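Local coordinates for protein prophage Pfl 6 Cro (Pseudomonas fluorescens, PDB 2PIJ) that probably binds operator DNA through a helix-turn-helix as a dimeric Cro-type transcription factor of a prophage, at residues 30-33 against 34-37. Numbering follows the deposited sequence.
Sequences ISQM and VRAG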
loop_
_atom_site.group_PDB
_atom_site.type_symbol
_atom_site.label_atom_id
_atom_site.label_comp_id
_atom_site.label_asym_id
_atom_site.label_seq_id
_atom_site.Cartn_x
_atom_site.Cartn_y
_atom_site.Cartn_z
ATOM N N ILE B 30 -2.239 -15.714 -6.109
ATOM C CA ILE B 30 -0.821 -15.644 -5.647
ATOM C C ILE B 30 0.146 -15.808 -6.781
ATOM O O ILE B 30 1.079 -15.002 -6.914
ATOM C CB ILE B 30 -0.469 -16.762 -4.652
ATOM C CG1 ILE B 30 -1.621 -16.940 -3.645
ATOM C CG2 ILE B 30 0.928 -16.510 -3.978
ATOM C CD1 ILE B 30 -1.559 -16.005 -2.569
ATOM N N SER B 31 -0.096 -16.862 -7.576
ATOM C CA SER B 31 0.645 -17.103 -8.780
ATOM C C SER B 31 0.648 -15.863 -9.665
ATOM O O SER B 31 1.718 -15.400 -10.075
ATOM C CB SER B 31 0.057 -18.281 -9.540
ATOM O OG SER B 31 0.508 -19.485 -8.990
ATOM N N GLN B 32 -0.539 -15.314 -9.934
ATOM C CA GLN B 32 -0.650 -14.106 -10.751
ATOM C C GLN B 32 0.166 -12.906 -10.192
ATOM O O GLN B 32 0.777 -12.153 -10.964
ATOM C CB GLN B 32 -2.120 -13.741 -10.982
ATOM C CG GLN B 32 -2.359 -12.672 -12.057
ATOM C CD GLN B 32 -1.955 -11.249 -11.595
ATOM O OE1 GLN B 32 -2.042 -10.934 -10.401
ATOM N NE2 GLN B 32 -1.517 -10.395 -12.540
HETATM N N MSE B 33 0.164 -12.719 -8.868
HETATM C CA MSE B 33 0.900 -11.602 -8.243
HETATM C C MSE B 33 2.414 -11.765 -8.413
HETATM O O MSE B 33 3.106 -10.817 -8.785
HETATM C CB MSE B 33 0.518 -11.454 -6.786
HETATM C CG MSE B 33 -0.930 -11.071 -6.619
HETATM SE SE MSE B 33 -1.499 -11.397 -4.785
HETATM C CE MSE B 33 -0.267 -12.886 -4.408
ATOM N N VAL B 34 2.892 -13.003 -8.249
ATOM C CA VAL B 34 4.286 -13.307 -8.510
ATOM C C VAL B 34 4.709 -13.053 -9.968
ATOM O O VAL B 34 5.779 -12.462 -10.210
ATOM C CB VAL B 34 4.718 -14.710 -7.987
ATOM C CG1 VAL B 34 6.246 -14.941 -8.246
ATOM C CG2 VAL B 34 4.453 -14.824 -6.484
ATOM N N ARG B 35 3.890 -13.477 -10.928
ATOM C CA ARG B 35 4.210 -13.356 -12.358
ATOM C C ARG B 35 4.337 -11.917 -12.808
ATOM O O ARG B 35 5.292 -11.551 -13.506
ATOM C CB ARG B 35 3.142 -14.028 -13.232
ATOM C CG ARG B 35 3.410 -15.473 -13.506
ATOM C CD ARG B 35 2.511 -16.030 -14.648
ATOM N NE ARG B 35 1.167 -15.434 -14.731
ATOM C CZ ARG B 35 0.130 -15.718 -13.936
ATOM N NH1 ARG B 35 0.230 -16.604 -12.950
ATOM N NH2 ARG B 35 -1.024 -15.093 -14.124
ATOM N N ALA B 36 3.350 -11.118 -12.419
ATOM C CA ALA B 36 3.275 -9.711 -12.811
ATOM C C ALA B 36 4.144 -8.763 -11.974
ATOM O O ALA B 36 4.067 -7.555 -12.165
ATOM C CB ALA B 36 1.817 -9.244 -12.800
ATOM N N GLY B 37 4.945 -9.296 -11.044
ATOM C CA GLY B 37 5.801 -8.467 -10.173
ATOM C C GLY B 37 5.036 -7.358 -9.458
ATOM O O GLY B 37 5.492 -6.203 -9.371
#
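The last turns of helix 27-35, the second helix of the helix-turn-helix, end here in a Schellman motif at G37, beside which the side chains of Q32 and R35 pack against each other. Three successive i to i+4 backbone bonds carry the helix to its end: V34 N to I30 O (3.0 Å), R35 N to S31 O and A36 N to Q32 O (3.1 Å). G37 then leaves helical geometry with a positive phi of 52°, and its N turns back to V34 O in a weak bond.

On the outer side R35 folds back along the helix. Its chain bends at chi3 (-33°), which lays one face of the guanidinium over Q32 CA, with CZ 3.7 Å from that atom. NH2 packs 3.5 Å from Q32 CG, while NH1 comes within 3.8 Å of S31 CB. The two long side chains cross at about a right angle, amide and guanidinium planes 82° apart. The Q32 amide instead reaches toward the helix end, where NE2 rests 3.5 Å from A36 CB and OE1 accepts a hydrogen bond from R38 NH1.

V34 CG2 leans against I30 O at 3.4 Å, and V34 also packs on L6 and L10 of helix 6-12. Buried selenomethionine M33 packs on L6 of the same chain and on I58 of the second subunit. This is a glycine-terminated helix C-cap, leading from the helix-turn-helix toward strand 40-44 in the antiparallel sheet of this mixed helix-and-strand Cro protein.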